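Local structure of fatty acid synthase 1, isoform A (Drosophila melanogaster, 6FN6) at residues A[993-998]-A[1040-1045]; A[1003-1008]-A[1051-1056]. The protein probably builds long-chain saturated fatty acids from acetyl-CoA and malonyl-CoA with NADPH, using in this modifying region dehydratase, enoylreductase and ketoreductase domains. One frame throughout, in Å; residues are numbered along the deposited sequence.

Interaction 1: residues A[993-998]-A[1040-1045]; sequences KKLLEN and KYLDQF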
loop_
_atom_site.group_PDB
_atom_site.type_symbol
_atom_site.label_atom_id
_atom_site.label_comp_id
_atom_site.label_asym_id
_atom_site.label_seq_id
_atom_site.Cartn_x
_atom_site.Cartn_y
_atom_site.Cartn_z
ATOM N N LYS A 993 -31.912 51.961 32.171
ATOM C CA LYS A 993 -30.781 52.620 32.809
ATOM C C LYS A 993 -29.847 51.607 33.465
ATOM O O LYS A 993 -28.626 51.728 33.369
ATOM C CB LYS A 993 -31.273 53.628 33.847
ATOM C CG LYS A 993 -30.161 54.437 34.484
ATOM C CD LYS A 993 -30.711 55.592 35.295
ATOM C CE LYS A 993 -29.609 56.297 36.067
ATOM N NZ LYS A 993 -29.052 55.439 37.151
ATOM N N LYS A 994 -30.426 50.610 34.127
ATOM C CA LYS A 994 -29.637 49.604 34.829
ATOM C C LYS A 994 -28.859 48.737 33.840
ATOM O O LYS A 994 -27.668 48.490 34.029
ATOM C CB LYS A 994 -30.532 48.722 35.701
ATOM C CG LYS A 994 -29.757 47.861 36.682
ATOM C CD LYS A 994 -30.602 46.728 37.236
ATOM C CE LYS A 994 -29.759 45.788 38.084
ATOM N NZ LYS A 994 -30.484 44.540 38.445
ATOM N N LEU A 995 -29.539 48.270 32.797
ATOM C CA LEU A 995 -28.903 47.456 31.768
ATOM C C LEU A 995 -27.643 48.144 31.249
ATOM O O LEU A 995 -26.576 47.535 31.182
ATOM C CB LEU A 995 -29.875 47.197 30.612
ATOM C CG LEU A 995 -29.331 46.466 29.380
ATOM C CD1 LEU A 995 -29.067 45.007 29.700
ATOM C CD2 LEU A 995 -30.292 46.597 28.201
ATOM N N LEU A 996 -27.771 49.420 30.904
ATOM C CA LEU A 996 -26.674 50.165 30.304
ATOM C C LEU A 996 -25.528 50.385 31.286
ATOM O O LEU A 996 -24.363 50.366 30.899
ATOM C CB LEU A 996 -27.174 51.514 29.783
ATOM C CG LEU A 996 -28.204 51.458 28.651
ATOM C CD1 LEU A 996 -28.779 52.836 28.381
ATOM C CD2 LEU A 996 -27.590 50.885 27.387
ATOM N N GLU A 997 -25.850 50.584 32.557
ATOM C CA GLU A 997 -24.815 50.847 33.547
ATOM C C GLU A 997 -24.054 49.581 33.921
ATOM O O GLU A 997 -22.841 49.621 34.118
ATOM C CB GLU A 997 -25.417 51.488 34.796
ATOM C CG GLU A 997 -25.579 52.996 34.689
ATOM C CD GLU A 997 -26.394 53.589 35.821
ATOM O OE1 GLU A 997 -26.918 52.815 36.649
ATOM O OE2 GLU A 997 -26.507 54.832 35.882
ATOM N N ASN A 998 -24.753 48.456 34.017
ATOM C CA ASN A 998 -24.083 47.190 34.279
ATOM C C ASN A 998 -23.207 46.828 33.087
ATOM O O ASN A 998 -22.028 46.522 33.243
ATOM C CB ASN A 998 -25.090 46.071 34.556
ATOM C CG ASN A 998 -25.776 46.218 35.901
ATOM O OD1 ASN A 998 -26.994 46.079 36.003
ATOM N ND2 ASN A 998 -24.996 46.481 36.944
ATOM N N LYS A 1040 -36.684 54.029 23.195
ATOM C CA LYS A 1040 -36.788 55.421 23.612
ATOM C C LYS A 1040 -35.921 55.677 24.844
ATOM O O LYS A 1040 -35.172 56.652 24.894
ATOM C CB LYS A 1040 -38.248 55.778 23.894
ATOM C CG LYS A 1040 -38.468 57.201 24.369
ATOM C CD LYS A 1040 -39.952 57.498 24.519
ATOM C CE LYS A 1040 -40.197 58.928 24.970
ATOM N NZ LYS A 1040 -41.645 59.269 24.972
ATOM N N TYR A 1041 -36.020 54.795 25.833
ATOM C CA TYR A 1041 -35.254 54.944 27.064
ATOM C C TYR A 1041 -33.785 54.572 26.866
ATOM O O TYR A 1041 -32.896 55.235 27.402
ATOM C CB TYR A 1041 -35.863 54.087 28.177
ATOM C CG TYR A 1041 -37.170 54.615 28.735
ATOM C CD1 TYR A 1041 -37.388 55.979 28.899
ATOM C CD2 TYR A 1041 -38.187 53.744 29.101
ATOM C CE1 TYR A 1041 -38.581 56.456 29.408
ATOM C CE2 TYR A 1041 -39.383 54.212 29.611
ATOM C CZ TYR A 1041 -39.575 55.567 29.762
ATOM O OH TYR A 1041 -40.767 56.030 30.268
ATOM N N LEU A 1042 -33.528 53.506 26.110
ATOM C CA LEU A 1042 -32.157 53.113 25.796
ATOM C C LEU A 1042 -31.436 54.245 25.070
ATOM O O LEU A 1042 -30.273 54.537 25.351
ATOM C CB LEU A 1042 -32.132 51.840 24.949
ATOM C CG LEU A 1042 -32.443 50.541 25.695
ATOM C CD1 LEU A 1042 -32.662 49.396 24.722
ATOM C CD2 LEU A 1042 -31.338 50.206 26.673
ATOM N N ASP A 1043 -32.141 54.887 24.143
ATOM C CA ASP A 1043 -31.600 56.039 23.437
ATOM C C ASP A 1043 -31.244 57.136 24.428
ATOM O O ASP A 1043 -30.137 57.671 24.412
ATOM C CB ASP A 1043 -32.606 56.565 22.412
ATOM C CG ASP A 1043 -32.276 57.970 21.935
ATOM O OD1 ASP A 1043 -31.076 58.305 21.841
ATOM O OD2 ASP A 1043 -33.218 58.745 21.660
ATOM N N GLN A 1044 -32.192 57.452 25.300
ATOM C CA GLN A 1044 -32.063 58.573 26.221
ATOM C C GLN A 1044 -30.878 58.415 27.178
ATOM O O GLN A 1044 -30.058 59.321 27.312
ATOM C CB GLN A 1044 -33.365 58.719 27.015
ATOM C CG GLN A 1044 -33.339 59.739 28.137
ATOM C CD GLN A 1044 -34.672 59.825 28.857
ATOM O OE1 GLN A 1044 -35.691 59.342 28.361
ATOM N NE2 GLN A 1044 -34.667 60.426 30.041
ATOM N N PHE A 1045 -30.778 57.255 27.817
ATOM C CA PHE A 1045 -29.784 57.043 28.867
ATOM C C PHE A 1045 -28.400 56.686 28.329
ATOM O O PHE A 1045 -27.397 56.920 29.002
ATOM C CB PHE A 1045 -30.261 55.947 29.820
ATOM C CG PHE A 1045 -31.473 56.328 30.620
ATOM C CD1 PHE A 1045 -31.394 57.303 31.598
ATOM C CD2 PHE A 1045 -32.691 55.714 30.392
ATOM C CE1 PHE A 1045 -32.506 57.658 32.335
ATOM C CE2 PHE A 1045 -33.807 56.063 31.125
ATOM C CZ PHE A 1045 -33.714 57.038 32.098
#
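Lys993 lays its CB over one face of the Phe1045 ring. The contact is a CH-pi interaction, with Lys993 CB 4.2 Å from the centroid of the Phe1045 ring and almost straight above its centre. It joins two neighbouring helices, 989-1002 and 1034-1049, on one face of the Rossmann-type sheet of the ketoreductase domain. The axes of the two short segments approach to 9.7 Å and cross at -47°.

The two side chains cross at about a right angle, and Lys993 CD lies 4.0 Å from Phe1045 CE1. The lysine chain is extended as far as CE and bends only at chi4 (-68°). That bend puts NZ next to Glu997, one turn further along the same helix. Lys993 NZ donates to Glu997 OE2 at 2.9 Å, a salt bridge that meets the carboxylate on its syn side. An alanine here would probably leave Glu997 without this charged mate and open a gap beside Phe1045 CE1, while the CB over the ring would remain.

The deeper half of the contact is apolar. Leu996 reaches across with both methyl groups. Its CD2 meets Leu1042 CD2 at 3.9 Å. Leu1042 CD2 also touches Leu995 CD2, at 4.1 Å, so one methyl serves two leucines. Below this cluster lies the sheet: Ile928 of strand 926-930 touches Leu995 and Leu996, and Val930 touches Leu1042. No hydrogen bond crosses between the segments. The helices are held here by side-chain packing, and the Lys993-Glu997 salt bridge lies on a partly exposed side. The other methyl of Leu996 fits against the backbone of the second helix: Leu996 CD1 sits 3.7 Å from Phe1045 CB and 3.8 Å from Leu1042 O.

Interaction 2: residues A[1003-1008]-A[1051-1056]; sequences ALVGGI and TELDYF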
loop_
_atom_site.group_PDB
_atom_site.type_symbol
_atom_site.label_atom_id
_atom_site.label_comp_id
_atom_site.label_asym_id
_atom_site.label_seq_id
_atom_site.Cartn_x
_atom_site.Cartn_y
_atom_site.Cartn_z
ATOM N N ALA A 1003 -17.731 46.153 30.294
ATOM C CA ALA A 1003 -16.839 46.759 29.321
ATOM C C ALA A 1003 -17.600 47.884 28.645
ATOM O O ALA A 1003 -18.810 47.777 28.437
ATOM C CB ALA A 1003 -16.362 45.736 28.302
ATOM N N LEU A 1004 -16.902 48.961 28.307
ATOM C CA LEU A 1004 -17.555 50.126 27.730
ATOM C C LEU A 1004 -18.363 49.730 26.501
ATOM O O LEU A 1004 -17.853 49.075 25.589
ATOM C CB LEU A 1004 -16.526 51.198 27.379
ATOM C CG LEU A 1004 -15.733 51.730 28.578
ATOM C CD1 LEU A 1004 -14.698 52.744 28.135
ATOM C CD2 LEU A 1004 -16.648 52.330 29.634
ATOM N N VAL A 1005 -19.630 50.132 26.494
ATOM C CA VAL A 1005 -20.559 49.780 25.428
ATOM C C VAL A 1005 -20.122 50.406 24.108
ATOM O O VAL A 1005 -19.882 51.611 24.026
ATOM C CB VAL A 1005 -21.994 50.205 25.790
ATOM C CG1 VAL A 1005 -22.967 49.845 24.672
ATOM C CG2 VAL A 1005 -22.423 49.559 27.092
ATOM N N GLY A 1006 -20.003 49.567 23.082
ATOM C CA GLY A 1006 -19.618 50.020 21.758
ATOM C C GLY A 1006 -20.789 50.063 20.795
ATOM O O GLY A 1006 -20.770 50.808 19.815
ATOM N N GLY A 1007 -21.817 49.266 21.077
ATOM C CA GLY A 1007 -22.980 49.195 20.213
ATOM C C GLY A 1007 -24.226 48.678 20.909
ATOM O O GLY A 1007 -24.150 47.844 21.812
ATOM N N ILE A 1008 -25.377 49.189 20.475
ATOM C CA ILE A 1008 -26.675 48.756 20.974
ATOM C C ILE A 1008 -27.532 48.359 19.781
ATOM O O ILE A 1008 -27.731 49.147 18.860
ATOM C CB ILE A 1008 -27.348 49.862 21.822
ATOM C CG1 ILE A 1008 -26.555 50.085 23.110
ATOM C CG2 ILE A 1008 -28.810 49.509 22.136
ATOM C CD1 ILE A 1008 -27.033 51.256 23.941
ATOM N N THR A 1051 -20.390 56.499 26.589
ATOM C CA THR A 1051 -19.604 57.537 25.933
ATOM C C THR A 1051 -18.684 57.006 24.832
ATOM O O THR A 1051 -18.029 57.785 24.143
ATOM C CB THR A 1051 -18.759 58.308 26.963
ATOM O OG1 THR A 1051 -18.030 57.386 27.783
ATOM C CG2 THR A 1051 -19.652 59.160 27.841
ATOM N N GLU A 1052 -18.642 55.687 24.663
ATOM C CA GLU A 1052 -17.830 55.073 23.613
ATOM C C GLU A 1052 -18.701 54.295 22.635
ATOM O O GLU A 1052 -18.200 53.468 21.872
ATOM C CB GLU A 1052 -16.780 54.138 24.215
ATOM C CG GLU A 1052 -15.741 54.829 25.076
ATOM C CD GLU A 1052 -14.606 55.426 24.266
ATOM O OE1 GLU A 1052 -14.016 54.700 23.436
ATOM O OE2 GLU A 1052 -14.303 56.622 24.460
ATOM N N LEU A 1053 -20.001 54.572 22.653
ATOM C CA LEU A 1053 -20.943 53.903 21.764
ATOM C C LEU A 1053 -20.722 54.319 20.315
ATOM O O LEU A 1053 -20.701 55.508 19.999
ATOM C CB LEU A 1053 -22.380 54.204 22.192
ATOM C CG LEU A 1053 -23.498 53.641 21.313
ATOM C CD1 LEU A 1053 -24.519 52.900 22.157
ATOM C CD2 LEU A 1053 -24.166 54.755 20.532
ATOM N N ASP A 1054 -20.533 53.331 19.445
ATOM C CA ASP A 1054 -20.285 53.587 18.030
ATOM C C ASP A 1054 -21.534 53.322 17.191
ATOM O O ASP A 1054 -21.688 53.888 16.108
ATOM C CB ASP A 1054 -19.125 52.730 17.514
ATOM C CG ASP A 1054 -17.828 52.992 18.256
ATOM O OD1 ASP A 1054 -17.318 54.128 18.184
ATOM O OD2 ASP A 1054 -17.311 52.057 18.901
ATOM N N TYR A 1055 -22.419 52.457 17.682
ATOM C CA TYR A 1055 -23.610 52.081 16.923
ATOM C C TYR A 1055 -24.868 52.021 17.779
ATOM O O TYR A 1055 -24.846 51.567 18.922
ATOM C CB TYR A 1055 -23.395 50.729 16.231
ATOM C CG TYR A 1055 -22.099 50.664 15.465
ATOM C CD1 TYR A 1055 -21.918 51.415 14.314
ATOM C CD2 TYR A 1055 -21.051 49.870 15.903
ATOM C CE1 TYR A 1055 -20.734 51.375 13.615
ATOM C CE2 TYR A 1055 -19.858 49.821 15.209
ATOM C CZ TYR A 1055 -19.707 50.577 14.065
ATOM O OH TYR A 1055 -18.525 50.543 13.365
ATOM N N PHE A 1056 -25.963 52.493 17.194
ATOM C CA PHE A 1056 -27.289 52.396 17.782
ATOM C C PHE A 1056 -28.232 52.023 16.652
ATOM O O PHE A 1056 -28.698 52.889 15.909
ATOM C CB PHE A 1056 -27.711 53.711 18.441
ATOM C CG PHE A 1056 -28.962 53.603 19.274
ATOM C CD1 PHE A 1056 -30.212 53.632 18.678
ATOM C CD2 PHE A 1056 -28.889 53.494 20.652
ATOM C CE1 PHE A 1056 -31.365 53.539 19.440
ATOM C CE2 PHE A 1056 -30.039 53.403 21.419
ATOM C CZ PHE A 1056 -31.279 53.426 20.808
HETATM O O HOH W 1 -19.455 53.545 26.162
#
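Gly1006 O accepts two successive backbone N-H groups from the opposite segment. Asp1054 N binds Gly1006 O at 2.6 Å, from 37° above the carbonyl plane. Tyr1055 N binds Gly1006 O at 3.2 Å, within that plane and less straight, with 143° at the hydrogen. These bonds begin the parallel pairing of strands 1005-1011 and 1055-1060 in the Rossmann-type core of the ketoreductase domain. The pairing goes on with Ile1008 N, which donates to Tyr1055 O at 2.9 Å. A CA-H...O contact from Gly1007 CA reaches the same Tyr1055 O.

Before the strands join, a water bridges the two segments. It donates to Val1005 O at 2.9 Å and accepts from Glu1052 N at 2.7 Å. Leu1053 N also lies near Val1005 O, but its angle is too poor for a hydrogen bond.

Lys925, which lies outside both segments, serves two acceptors of 1051-1056. Lys925 NZ forms a salt bridge with Asp1054 OD2 and a hydrogen bond to Glu1052 O.

Apolar groups cover one face of the pair. Leu1053 CD1 meets Ile1008 CD1 at 3.5 Å, the two side chains crossing at about a right angle. Phe1056 points to the same face as Ile1008, and its CD2 lies 4.1 Å from Ile1008 CB. The Phe1056 ring also has a cation-pi partner in Arg1088.

Across the two segments, every direct hydrogen bond is between backbone atoms. The polar part of the pairing therefore depends on main-chain register and one bridging water, while the side chains add apolar contacts.

Both interactions belong to the ketoreductase domain, with centres about 11 Å apart. Their segments alternate along the chain: helix 989-1002, strand 1005-1011, helix 1034-1049, strand 1055-1060. Interaction 1 pairs the two helices and interaction 2 pairs the two strands. Helix 1034-1049 connects the adjacent parallel strands, as in the beta-alpha-beta crossover of a Rossmann-type fold; residues 1016-1032 on the way to it are not modelled. The layers touch directly. Leu996 CD2 of interaction 1 lies 3.5 Å from Ile1008 CD1 of interaction 2, and Phe1056 CE2 packs against Asp1043 CA. Together they form one continuous helix-on-sheet core, away from the predicted dehydratase active site.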